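Long-range contact in UDP-N-Acetylglucosamine 2-Epimerase (Thermus thermophilus, PDB 1V4V), which probably interconverts UDP-N-acetylglucosamine and UDP-N-acetylmannosamine by inverting the sugar at C2: residues Tyr94-Ala108 against Asn139-Phe151. Numbering follows the deposited sequence.
Sequences YVLVHGDTLTTFAVA and NRRLTDVLTDLDF
Asn139 reaches the loop before helix 102-108, where its ND2 donates to the backbone O of Asp100 at 2.9 Å. The acceptor lies almost in the amide plane, where the N-H points; asparagine, short and with an amide donor, suits a place this close to the turn. Arg140 uses its length differently: chi1 of 48° sets CG between backbone N and carbonyl carbon, and the extended chain then runs past the Asp100 carboxylate until NH2 meets OD1 at 2.7 Å. This salt bridge comes from above the carboxylate plane, the two flat groups standing 82° apart. Glu137 takes Arg140 NE, which should help fix the guanidinium.

Leu142 lays CB over one face of the Phe105 ring, a CH-pi contact 3.8 Å from the centroid. Thr143 OG1 sits at the ring's edge, in plane, and Leu146 CD1 touches CE1, so that Phe105 is a knob among Asn139, Leu142, Thr143 and Leu146. Trp109 of the second subunit meets the same ring edge-to-face, bringing the helix pair to the dimer interface. Threonine suits its place by having a polar and an apolar branch: OG1 donates back to Asn139 O and accepts from a water that also donates to Gly99 O, while CG2 packs on Ala108 CB at 3.9 Å. That small alanine fits helices whose axes pass 9.0 Å apart at 18°.

Beyond the helix, Asp148 OD2 accepts from Tyr94 OH at 2.8 Å through its anti lone pair, and Arg364 pairs with the same oxygen. Phe151 CE2 finally meets Leu96 CD2 at 3.9 Å, across strand 118-121, which separates their strands in the sheet. Two near-parallel helices packed beside a parallel sheet are characteristic of the Rossmann-like N-terminal domain of a GT-B fold.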
ATOM      1  N   TYR A  94       0.373  13.750  12.947  1.00 27.03           N
ATOM      2  CA  TYR A  94       0.653  12.327  12.823  1.00 26.00           C
ATOM      3  C   TYR A  94      -0.682  11.595  12.841  1.00 24.78           C
ATOM      4  O   TYR A  94      -1.625  12.025  13.503  1.00 23.64           O
ATOM      5  CB  TYR A  94       1.536  11.852  13.986  1.00 25.54           C
ATOM      6  CG  TYR A  94       2.425  10.680  13.639  1.00 25.56           C
ATOM      7  CD1 TYR A  94       1.935   9.372  13.640  1.00 24.86           C
ATOM      8  CD2 TYR A  94       3.749  10.883  13.254  1.00 26.93           C
ATOM      9  CE1 TYR A  94       2.747   8.302  13.260  1.00 24.01           C
ATOM     10  CE2 TYR A  94       4.561   9.828  12.878  1.00 25.64           C
ATOM     11  CZ  TYR A  94       4.056   8.542  12.881  1.00 24.69           C
ATOM     12  OH  TYR A  94       4.874   7.514  12.487  1.00 26.01           O
ATOM     13  N   VAL A  95      -0.760  10.499  12.098  1.00 24.97           N
ATOM     14  CA  VAL A  95      -1.983   9.714  12.039  1.00 23.92           C
ATOM     15  C   VAL A  95      -1.696   8.256  12.366  1.00 22.84           C
ATOM     16  O   VAL A  95      -0.729   7.680  11.882  1.00 24.48           O
ATOM     17  CB  VAL A  95      -2.625   9.777  10.638  1.00 24.96           C
ATOM     18  CG1 VAL A  95      -3.920   8.958  10.625  1.00 24.56           C
ATOM     19  CG2 VAL A  95      -2.921  11.221  10.264  1.00 28.52           C
ATOM     20  N   LEU A  96      -2.542   7.667  13.200  1.00 24.10           N
ATOM     21  CA  LEU A  96      -2.386   6.267  13.560  1.00 22.10           C
ATOM     22  C   LEU A  96      -3.605   5.500  13.071  1.00 20.60           C
ATOM     23  O   LEU A  96      -4.737   5.928  13.270  1.00 20.31           O
ATOM     24  CB  LEU A  96      -2.258   6.105  15.082  1.00 23.45           C
ATOM     25  CG  LEU A  96      -0.998   6.651  15.763  1.00 23.60           C
ATOM     26  CD1 LEU A  96      -1.078   6.405  17.264  1.00 25.91           C
ATOM     27  CD2 LEU A  96       0.238   5.983  15.190  1.00 24.96           C
ATOM     28  N   VAL A  97      -3.367   4.386  12.388  1.00 19.98           N
ATOM     29  CA  VAL A  97      -4.465   3.556  11.923  1.00 20.75           C
ATOM     30  C   VAL A  97      -4.198   2.151  12.420  1.00 19.88           C
ATOM     31  O   VAL A  97      -3.086   1.828  12.844  1.00 21.01           O
ATOM     32  CB  VAL A  97      -4.614   3.563  10.370  1.00 22.01           C
ATOM     33  CG1 VAL A  97      -5.047   4.954   9.893  1.00 23.99           C
ATOM     34  CG2 VAL A  97      -3.316   3.152   9.702  1.00 20.21           C
ATOM     35  N   HIS A  98      -5.229   1.321  12.376  1.00 21.36           N
ATOM     36  CA  HIS A  98      -5.132  -0.046  12.850  1.00 24.38           C
ATOM     37  C   HIS A  98      -5.984  -0.944  11.972  1.00 24.83           C
ATOM     38  O   HIS A  98      -7.050  -0.545  11.507  1.00 27.49           O
ATOM     39  CB  HIS A  98      -5.656  -0.131  14.288  1.00 25.57           C
ATOM     40  CG  HIS A  98      -5.672  -1.522  14.846  1.00 27.32           C
ATOM     41  ND1 HIS A  98      -4.660  -2.017  15.638  1.00 30.77           N
ATOM     42  CD2 HIS A  98      -6.557  -2.534  14.690  1.00 28.82           C
ATOM     43  CE1 HIS A  98      -4.920  -3.276  15.945  1.00 28.79           C
ATOM     44  NE2 HIS A  98      -6.064  -3.614  15.382  1.00 30.69           N
ATOM     45  N   GLY A  99      -5.523  -2.163  11.746  1.00 27.58           N
ATOM     46  CA  GLY A  99      -6.336  -3.065  10.960  1.00 26.92           C
ATOM     47  C   GLY A  99      -6.056  -3.123   9.478  1.00 26.78           C
ATOM     48  O   GLY A  99      -5.170  -2.441   8.952  1.00 24.54           O
ATOM     49  N   ASP A 100      -6.868  -3.927   8.804  1.00 26.10           N
ATOM     50  CA  ASP A 100      -6.715  -4.177   7.381  1.00 27.69           C
ATOM     51  C   ASP A 100      -7.945  -3.855   6.535  1.00 25.42           C
ATOM     52  O   ASP A 100      -8.078  -4.380   5.436  1.00 25.77           O
ATOM     53  CB  ASP A 100      -6.349  -5.652   7.195  1.00 30.55           C
ATOM     54  CG  ASP A 100      -5.300  -6.126   8.191  1.00 36.95           C
ATOM     55  OD1 ASP A 100      -5.318  -7.321   8.559  1.00 40.00           O
ATOM     56  OD2 ASP A 100      -4.445  -5.311   8.599  1.00 39.10           O
ATOM     57  N   THR A 101      -8.848  -3.012   7.025  1.00 24.97           N
ATOM     58  CA  THR A 101     -10.035  -2.699   6.233  1.00 22.92           C
ATOM     59  C   THR A 101      -9.740  -1.713   5.105  1.00 21.95           C
ATOM     60  O   THR A 101      -8.714  -1.037   5.106  1.00 22.83           O
ATOM     61  CB  THR A 101     -11.165  -2.090   7.089  1.00 24.67           C
ATOM     62  OG1 THR A 101     -10.736  -0.824   7.606  1.00 23.65           O
ATOM     63  CG2 THR A 101     -11.534  -3.015   8.244  1.00 24.83           C
ATOM     64  N   LEU A 102     -10.664  -1.639   4.151  1.00 22.72           N
ATOM     65  CA  LEU A 102     -10.544  -0.722   3.023  1.00 24.55           C
ATOM     66  C   LEU A 102     -10.524   0.719   3.555  1.00 24.76           C
ATOM     67  O   LEU A 102      -9.760   1.562   3.081  1.00 24.16           O
ATOM     68  CB  LEU A 102     -11.734  -0.915   2.077  1.00 26.66           C
ATOM     69  CG  LEU A 102     -11.717  -0.189   0.728  1.00 30.56           C
ATOM     70  CD1 LEU A 102     -10.637  -0.777  -0.148  1.00 33.87           C
ATOM     71  CD2 LEU A 102     -13.068  -0.339   0.046  1.00 34.95           C
ATOM     72  N   THR A 103     -11.364   0.993   4.549  1.00 24.21           N
ATOM     73  CA  THR A 103     -11.431   2.332   5.127  1.00 22.46           C
ATOM     74  C   THR A 103     -10.094   2.715   5.747  1.00 22.44           C
ATOM     75  O   THR A 103      -9.650   3.855   5.620  1.00 22.69           O
ATOM     76  CB  THR A 103     -12.544   2.425   6.187  1.00 23.45           C
ATOM     77  OG1 THR A 103     -13.805   2.151   5.567  1.00 24.29           O
ATOM     78  CG2 THR A 103     -12.586   3.824   6.812  1.00 24.33           C
ATOM     79  N   THR A 104      -9.445   1.767   6.413  1.00 20.44           N
ATOM     80  CA  THR A 104      -8.157   2.042   7.026  1.00 22.53           C
ATOM     81  C   THR A 104      -7.136   2.466   5.985  1.00 22.32           C
ATOM     82  O   THR A 104      -6.383   3.417   6.204  1.00 20.69           O
ATOM     83  CB  THR A 104      -7.643   0.817   7.813  1.00 26.53           C
ATOM     84  OG1 THR A 104      -8.370   0.717   9.044  1.00 28.31           O
ATOM     85  CG2 THR A 104      -6.157   0.940   8.116  1.00 26.86           C
ATOM     86  N   PHE A 105      -7.098   1.778   4.846  1.00 20.25           N
ATOM     87  CA  PHE A 105      -6.144   2.180   3.820  1.00 19.79           C
ATOM     88  C   PHE A 105      -6.530   3.535   3.234  1.00 18.92           C
ATOM     89  O   PHE A 105      -5.669   4.383   2.995  1.00 19.91           O
ATOM     90  CB  PHE A 105      -6.065   1.170   2.668  1.00 19.21           C
ATOM     91  CG  PHE A 105      -5.287   1.690   1.494  1.00 17.93           C
ATOM     92  CD1 PHE A 105      -3.942   2.024   1.634  1.00 19.53           C
ATOM     93  CD2 PHE A 105      -5.919   1.953   0.281  1.00 19.91           C
ATOM     94  CE1 PHE A 105      -3.236   2.624   0.584  1.00 19.49           C
ATOM     95  CE2 PHE A 105      -5.222   2.552  -0.774  1.00 21.68           C
ATOM     96  CZ  PHE A 105      -3.879   2.890  -0.620  1.00 19.25           C
ATOM     97  N   ALA A 106      -7.821   3.734   2.995  1.00 20.92           N
ATOM     98  CA  ALA A 106      -8.288   4.991   2.419  1.00 22.14           C
ATOM     99  C   ALA A 106      -7.877   6.160   3.309  1.00 22.86           C
ATOM    100  O   ALA A 106      -7.484   7.215   2.812  1.00 23.04           O
ATOM    101  CB  ALA A 106      -9.802   4.964   2.241  1.00 22.10           C
ATOM    102  N   VAL A 107      -7.956   5.966   4.624  1.00 21.86           N
ATOM    103  CA  VAL A 107      -7.572   7.016   5.566  1.00 22.56           C
ATOM    104  C   VAL A 107      -6.064   7.237   5.534  1.00 22.37           C
ATOM    105  O   VAL A 107      -5.599   8.377   5.526  1.00 23.10           O
ATOM    106  CB  VAL A 107      -8.025   6.664   7.011  1.00 22.74           C
ATOM    107  CG1 VAL A 107      -7.481   7.684   7.998  1.00 24.25           C
ATOM    108  CG2 VAL A 107      -9.547   6.638   7.079  1.00 23.53           C
ATOM    109  N   ALA A 108      -5.298   6.147   5.505  1.00 20.05           N
ATOM    110  CA  ALA A 108      -3.845   6.238   5.452  1.00 18.99           C
ATOM    111  C   ALA A 108      -3.400   6.934   4.162  1.00 22.14           C
ATOM    112  O   ALA A 108      -2.450   7.726   4.166  1.00 21.06           O
ATOM    113  CB  ALA A 108      -3.224   4.847   5.528  1.00 19.97           C
ATOM    114  N   ASN A 139      -5.116  -4.625   1.328  1.00 19.54           N
ATOM    115  CA  ASN A 139      -5.273  -3.418   2.137  1.00 19.54           C
ATOM    116  C   ASN A 139      -4.089  -3.160   3.059  1.00 21.53           C
ATOM    117  O   ASN A 139      -3.568  -2.033   3.117  1.00 20.74           O
ATOM    118  CB  ASN A 139      -6.544  -3.480   2.998  1.00 20.25           C
ATOM    119  CG  ASN A 139      -7.821  -3.367   2.186  1.00 21.05           C
ATOM    120  OD1 ASN A 139      -7.816  -2.891   1.052  1.00 22.59           O
ATOM    121  ND2 ASN A 139      -8.934  -3.791   2.781  1.00 21.77           N
ATOM    122  N   ARG A 140      -3.653  -4.188   3.783  1.00 18.77           N
ATOM    123  CA  ARG A 140      -2.547  -3.989   4.708  1.00 19.42           C
ATOM    124  C   ARG A 140      -1.216  -3.761   4.021  1.00 19.08           C
ATOM    125  O   ARG A 140      -0.406  -2.971   4.497  1.00 19.11           O
ATOM    126  CB  ARG A 140      -2.466  -5.142   5.723  1.00 21.30           C
ATOM    127  CG  ARG A 140      -2.527  -6.538   5.155  1.00 24.87           C
ATOM    128  CD  ARG A 140      -2.965  -7.500   6.258  1.00 28.92           C
ATOM    129  NE  ARG A 140      -2.980  -8.888   5.815  1.00 31.28           N
ATOM    130  CZ  ARG A 140      -3.590  -9.871   6.468  1.00 35.10           C
ATOM    131  NH1 ARG A 140      -3.551 -11.108   5.993  1.00 33.42           N
ATOM    132  NH2 ARG A 140      -4.253  -9.616   7.592  1.00 38.18           N
ATOM    133  N   ARG A 141      -0.989  -4.421   2.889  1.00 18.99           N
ATOM    134  CA  ARG A 141       0.259  -4.216   2.168  1.00 18.62           C
ATOM    135  C   ARG A 141       0.296  -2.791   1.605  1.00 17.85           C
ATOM    136  O   ARG A 141       1.331  -2.127   1.657  1.00 19.28           O
ATOM    137  CB  ARG A 141       0.401  -5.243   1.045  1.00 20.19           C
ATOM    138  CG  ARG A 141       0.716  -6.641   1.563  1.00 23.45           C
ATOM    139  CD  ARG A 141       0.812  -7.644   0.426  1.00 26.32           C
ATOM    140  NE  ARG A 141       1.805  -7.238  -0.561  1.00 30.84           N
ATOM    141  CZ  ARG A 141       2.069  -7.916  -1.672  1.00 33.62           C
ATOM    142  NH1 ARG A 141       1.414  -9.042  -1.935  1.00 34.07           N
ATOM    143  NH2 ARG A 141       2.972  -7.456  -2.529  1.00 32.32           N
ATOM    144  N   LEU A 142      -0.839  -2.327   1.082  1.00 18.12           N
ATOM    145  CA  LEU A 142      -0.931  -0.970   0.536  1.00 17.76           C
ATOM    146  C   LEU A 142      -0.689   0.042   1.658  1.00 20.17           C
ATOM    147  O   LEU A 142       0.091   0.979   1.506  1.00 18.78           O
ATOM    148  CB  LEU A 142      -2.313  -0.733  -0.081  1.00 16.30           C
ATOM    149  CG  LEU A 142      -2.634  -1.479  -1.382  1.00 18.28           C
ATOM    150  CD1 LEU A 142      -4.114  -1.309  -1.711  1.00 17.22           C
ATOM    151  CD2 LEU A 142      -1.758  -0.938  -2.531  1.00 17.85           C
ATOM    152  N   THR A 143      -1.362  -0.155   2.789  1.00 19.02           N
ATOM    153  CA  THR A 143      -1.195   0.744   3.924  1.00 19.97           C
ATOM    154  C   THR A 143       0.261   0.827   4.373  1.00 21.08           C
ATOM    155  O   THR A 143       0.769   1.919   4.659  1.00 22.40           O
ATOM    156  CB  THR A 143      -2.056   0.299   5.121  1.00 20.41           C
ATOM    157  OG1 THR A 143      -3.439   0.318   4.745  1.00 18.22           O
ATOM    158  CG2 THR A 143      -1.852   1.246   6.313  1.00 21.17           C
ATOM    159  N   ASP A 144       0.945  -0.314   4.419  1.00 20.77           N
ATOM    160  CA  ASP A 144       2.337  -0.315   4.857  1.00 21.15           C
ATOM    161  C   ASP A 144       3.317   0.318   3.885  1.00 21.05           C
ATOM    162  O   ASP A 144       4.426   0.679   4.265  1.00 22.69           O
ATOM    163  CB  ASP A 144       2.782  -1.729   5.231  1.00 22.12           C
ATOM    164  CG  ASP A 144       2.107  -2.215   6.497  1.00 25.14           C
ATOM    165  OD1 ASP A 144       1.680  -1.353   7.293  1.00 26.75           O
ATOM    166  OD2 ASP A 144       2.004  -3.442   6.698  1.00 25.72           O
ATOM    167  N   VAL A 145       2.923   0.451   2.626  1.00 20.04           N
ATOM    168  CA  VAL A 145       3.796   1.123   1.670  1.00 19.21           C
ATOM    169  C   VAL A 145       3.921   2.578   2.140  1.00 20.33           C
ATOM    170  O   VAL A 145       4.994   3.175   2.084  1.00 23.99           O
ATOM    171  CB  VAL A 145       3.180   1.131   0.250  1.00 18.43           C
ATOM    172  CG1 VAL A 145       3.855   2.197  -0.612  1.00 20.25           C
ATOM    173  CG2 VAL A 145       3.333  -0.234  -0.388  1.00 18.51           C
ATOM    174  N   LEU A 146       2.810   3.123   2.627  1.00 21.16           N
ATOM    175  CA  LEU A 146       2.730   4.516   3.068  1.00 22.59           C
ATOM    176  C   LEU A 146       3.117   4.829   4.509  1.00 26.15           C
ATOM    177  O   LEU A 146       3.249   5.997   4.870  1.00 26.65           O
ATOM    178  CB  LEU A 146       1.306   5.031   2.859  1.00 22.68           C
ATOM    179  CG  LEU A 146       0.671   4.769   1.498  1.00 21.36           C
ATOM    180  CD1 LEU A 146      -0.737   5.333   1.504  1.00 20.01           C
ATOM    181  CD2 LEU A 146       1.522   5.403   0.395  1.00 19.97           C
ATOM    182  N   THR A 147       3.305   3.808   5.330  1.00 23.85           N
ATOM    183  CA  THR A 147       3.607   4.039   6.736  1.00 25.06           C
ATOM    184  C   THR A 147       4.999   4.535   7.102  1.00 23.94           C
ATOM    185  O   THR A 147       6.015   4.049   6.593  1.00 23.23           O
ATOM    186  CB  THR A 147       3.320   2.775   7.548  1.00 25.03           C
ATOM    187  OG1 THR A 147       4.157   1.715   7.081  1.00 30.93           O
ATOM    188  CG2 THR A 147       1.865   2.375   7.392  1.00 20.97           C
ATOM    189  N   ASP A 148       5.021   5.512   8.003  1.00 24.11           N
ATOM    190  CA  ASP A 148       6.260   6.095   8.500  1.00 25.00           C
ATOM    191  C   ASP A 148       6.821   5.176   9.578  1.00 26.19           C
ATOM    192  O   ASP A 148       8.026   4.943   9.650  1.00 27.06           O
ATOM    193  CB  ASP A 148       5.986   7.475   9.100  1.00 26.98           C
ATOM    194  CG  ASP A 148       7.200   8.057   9.799  1.00 31.89           C
ATOM    195  OD1 ASP A 148       8.238   8.274   9.127  1.00 28.93           O
ATOM    196  OD2 ASP A 148       7.111   8.288  11.026  1.00 29.68           O
ATOM    197  N   LEU A 149       5.932   4.653  10.417  1.00 25.66           N
ATOM    198  CA  LEU A 149       6.336   3.755  11.489  1.00 27.04           C
ATOM    199  C   LEU A 149       5.349   2.601  11.615  1.00 23.96           C
ATOM    200  O   LEU A 149       4.141   2.814  11.741  1.00 25.86           O
ATOM    201  CB  LEU A 149       6.415   4.522  12.816  1.00 28.98           C
ATOM    202  CG  LEU A 149       6.940   3.776  14.048  1.00 32.34           C
ATOM    203  CD1 LEU A 149       8.259   3.086  13.722  1.00 32.41           C
ATOM    204  CD2 LEU A 149       7.119   4.771  15.200  1.00 31.54           C
ATOM    205  N   ASP A 150       5.867   1.381  11.549  1.00 24.37           N
ATOM    206  CA  ASP A 150       5.044   0.182  11.685  1.00 23.70           C
ATOM    207  C   ASP A 150       5.269  -0.382  13.075  1.00 25.01           C
ATOM    208  O   ASP A 150       6.414  -0.574  13.493  1.00 25.42           O
ATOM    209  CB  ASP A 150       5.445  -0.875  10.656  1.00 27.16           C
ATOM    210  CG  ASP A 150       4.791  -0.656   9.311  1.00 29.90           C
ATOM    211  OD1 ASP A 150       5.473  -0.844   8.288  1.00 35.63           O
ATOM    212  OD2 ASP A 150       3.592  -0.306   9.280  1.00 33.26           O
ATOM    213  N   PHE A 151       4.177  -0.639  13.789  1.00 24.08           N
ATOM    214  CA  PHE A 151       4.249  -1.204  15.128  1.00 24.10           C
ATOM    215  C   PHE A 151       3.872  -2.677  14.995  1.00 23.85           C
ATOM    216  O   PHE A 151       2.695  -3.024  14.932  1.00 23.23           O
ATOM    217  CB  PHE A 151       3.276  -0.464  16.044  1.00 23.06           C
ATOM    218  CG  PHE A 151       3.557   1.012  16.149  1.00 23.85           C
ATOM    219  CD1 PHE A 151       4.569   1.483  16.981  1.00 22.50           C
ATOM    220  CD2 PHE A 151       2.824   1.929  15.400  1.00 24.51           C
ATOM    221  CE1 PHE A 151       4.848   2.852  17.070  1.00 22.77           C
ATOM    222  CE2 PHE A 151       3.093   3.296  15.476  1.00 25.04           C
ATOM    223  CZ  PHE A 151       4.107   3.760  16.315  1.00 24.58           C
TER
HETATM  224  O   HOH W   1      -4.961  -1.655   6.158  1.00 37.06           O